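Local coordinates for cell wall surface anchor family protein (Streptococcus pneumoniae, PDB 4OQ1), which is the ancillary pilin RrgC, a surface protein built of CnaB-type and IgG-rev-type domains that probably anchors the pneumococcal pilus to the cell wall, at residues Y37-S42 against E187-S192. The protein carries 3 engineered substitutions. Residues are numbered along the deposited sequence; the frame is centred on the assembly and turned at random.
Sequences YQEVVS and EYRYSS
Glu-39 and Arg-189 form an interdomain salt bridge, joining a short helix of the N-terminal domain to strand 189-190 of the following prealbumin-like domain. On Glu-39, CB heads toward the strand segment, and CG stands anti to the backbone N (chi1 -171°). With the chain extended beyond CG, the carboxylate projects straight off helix 37-42 and meets the arginine coming from the opposite direction. CD sits at the edge of the guanidinium, 3.3 Å from Arg-189 NH2. At the tip, Glu-39 OE1 takes two bonds from the arginine: one from Arg-189 NH2 at 2.7 Å through its syn lone pair, the other from Arg-189 NH1 at 2.8 Å, arriving from above the carboxylate plane. The carboxylate and guanidinium planes are 35° apart, consistent with this uneven approach. Asn-36 ND2 also bonds to OE1, so the oxygen is gripped by three N-H donors, which would limit rotation of the carboxylate. Glu-39 also packs on Ile-185 of strand 177-185, and nearby Ser-191 OG hydrogen-bonds Gln-43 OE1. The remaining oxygen, Glu-39 OE2, receives the straightest of the three arginine bonds, from Arg-189 NH2 at 3.1 Å and 160°, close to the guanidinium plane.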
loop_
_atom_site.group_PDB
_atom_site.type_symbol
_atom_site.label_atom_id
_atom_site.label_comp_id
_atom_site.label_asym_id
_atom_site.label_seq_id
_atom_site.Cartn_x
_atom_site.Cartn_y
_atom_site.Cartn_z
ATOM N N TYR A 37 -10.975 12.315 13.971
ATOM C CA TYR A 37 -12.241 12.821 13.524
ATOM C C TYR A 37 -12.257 13.100 12.013
ATOM O O TYR A 37 -13.119 12.620 11.354
ATOM C CB TYR A 37 -12.683 14.104 14.258
ATOM C CG TYR A 37 -14.032 14.633 13.794
ATOM C CD1 TYR A 37 -15.255 14.058 14.269
ATOM C CD2 TYR A 37 -14.127 15.649 12.842
ATOM C CE1 TYR A 37 -16.476 14.528 13.845
ATOM C CE2 TYR A 37 -15.361 16.093 12.393
ATOM C CZ TYR A 37 -16.525 15.566 12.888
ATOM O OH TYR A 37 -17.770 16.026 12.442
ATOM N N GLN A 38 -11.311 13.912 11.490
ATOM C CA GLN A 38 -11.315 14.294 10.036
ATOM C C GLN A 38 -11.332 13.111 9.138
ATOM O O GLN A 38 -12.125 13.061 8.222
ATOM C CB GLN A 38 -10.112 15.139 9.602
ATOM C CG GLN A 38 -9.699 16.266 10.540
ATOM C CD GLN A 38 -10.839 17.162 10.944
ATOM O OE1 GLN A 38 -11.015 17.493 12.128
ATOM N NE2 GLN A 38 -11.600 17.597 9.960
ATOM N N GLU A 39 -10.420 12.183 9.371
ATOM C CA GLU A 39 -10.362 10.957 8.555
ATOM C C GLU A 39 -11.610 10.073 8.603
ATOM O O GLU A 39 -12.030 9.557 7.614
ATOM C CB GLU A 39 -9.123 10.114 8.936
ATOM C CG GLU A 39 -8.855 8.921 7.983
ATOM C CD GLU A 39 -7.522 8.215 8.206
ATOM O OE1 GLU A 39 -7.422 7.406 9.156
ATOM O OE2 GLU A 39 -6.549 8.442 7.436
ATOM N N VAL A 40 -12.133 9.811 9.792
ATOM C CA VAL A 40 -13.403 9.097 9.907
ATOM C C VAL A 40 -14.460 9.776 9.083
ATOM O O VAL A 40 -15.121 9.141 8.270
ATOM C CB VAL A 40 -13.902 9.095 11.389
ATOM C CG1 VAL A 40 -15.300 8.582 11.470
ATOM C CG2 VAL A 40 -12.930 8.325 12.301
ATOM N N VAL A 41 -14.619 11.087 9.267
ATOM C CA VAL A 41 -15.642 11.816 8.493
ATOM C C VAL A 41 -15.398 11.609 6.998
ATOM O O VAL A 41 -16.305 11.265 6.228
ATOM C CB VAL A 41 -15.554 13.308 8.833
ATOM C CG1 VAL A 41 -16.221 14.157 7.781
ATOM C CG2 VAL A 41 -16.107 13.588 10.199
ATOM N N SER A 42 -14.147 11.736 6.593
ATOM C CA SER A 42 -13.814 11.573 5.174
ATOM C C SER A 42 -14.319 10.251 4.676
ATOM O O SER A 42 -14.652 10.111 3.541
ATOM C CB SER A 42 -12.334 11.723 4.946
ATOM O OG SER A 42 -11.640 10.595 5.383
ATOM N N GLU A 187 -1.503 4.785 6.306
ATOM C CA GLU A 187 -0.288 4.104 6.072
ATOM C C GLU A 187 -0.110 3.132 7.220
ATOM O O GLU A 187 0.594 3.440 8.198
ATOM C CB GLU A 187 0.839 5.135 6.084
ATOM C CG GLU A 187 2.257 4.677 5.850
ATOM C CD GLU A 187 3.238 5.876 5.938
ATOM O OE1 GLU A 187 3.294 6.577 6.980
ATOM O OE2 GLU A 187 3.963 6.122 4.958
ATOM N N TYR A 188 -0.693 1.950 7.143
ATOM C CA TYR A 188 -1.639 1.506 6.131
ATOM C C TYR A 188 -2.736 0.754 6.872
ATOM O O TYR A 188 -2.404 -0.061 7.687
ATOM C CB TYR A 188 -0.944 0.514 5.214
ATOM C CG TYR A 188 0.222 1.038 4.413
ATOM C CD1 TYR A 188 0.029 1.883 3.277
ATOM C CD2 TYR A 188 1.532 0.720 4.774
ATOM C CE1 TYR A 188 1.112 2.342 2.523
ATOM C CE2 TYR A 188 2.629 1.186 4.025
ATOM C CZ TYR A 188 2.424 1.966 2.889
ATOM O OH TYR A 188 3.518 2.370 2.168
ATOM N N ARG A 189 -4.010 0.953 6.527
ATOM C CA ARG A 189 -5.142 0.465 7.246
ATOM C C ARG A 189 -6.189 0.245 6.211
ATOM O O ARG A 189 -6.368 1.073 5.335
ATOM C CB ARG A 189 -5.653 1.459 8.288
ATOM C CG ARG A 189 -4.493 1.862 9.216
ATOM C CD ARG A 189 -4.831 2.808 10.340
ATOM N NE ARG A 189 -4.559 4.138 9.858
ATOM C CZ ARG A 189 -5.472 4.994 9.420
ATOM N NH1 ARG A 189 -6.781 4.705 9.446
ATOM N NH2 ARG A 189 -5.045 6.168 8.973
ATOM N N TYR A 190 -6.866 -0.871 6.290
ATOM C CA TYR A 190 -7.953 -1.144 5.418
ATOM C C TYR A 190 -9.090 -0.172 5.677
ATOM O O TYR A 190 -9.378 0.161 6.818
ATOM C CB TYR A 190 -8.439 -2.595 5.683
ATOM C CG TYR A 190 -9.657 -2.989 4.991
ATOM C CD1 TYR A 190 -9.611 -3.584 3.730
ATOM C CD2 TYR A 190 -10.888 -2.819 5.564
ATOM C CE1 TYR A 190 -10.700 -3.940 3.039
ATOM C CE2 TYR A 190 -12.032 -3.202 4.862
ATOM C CZ TYR A 190 -11.921 -3.802 3.643
ATOM O OH TYR A 190 -13.004 -4.169 2.963
ATOM N N SER A 191 -9.748 0.251 4.621
ATOM C CA SER A 191 -11.020 0.908 4.752
ATOM C C SER A 191 -11.776 0.588 3.524
ATOM O O SER A 191 -11.273 0.788 2.424
ATOM C CB SER A 191 -10.866 2.427 4.862
ATOM O OG SER A 191 -12.050 3.106 4.466
ATOM N N SER A 192 -13.003 0.143 3.677
ATOM C CA SER A 192 -13.733 -0.375 2.509
ATOM C C SER A 192 -14.117 0.713 1.459
ATOM O O SER A 192 -14.500 0.368 0.352
ATOM C CB SER A 192 -14.969 -1.184 2.898
ATOM O OG SER A 192 -15.823 -0.375 3.625
#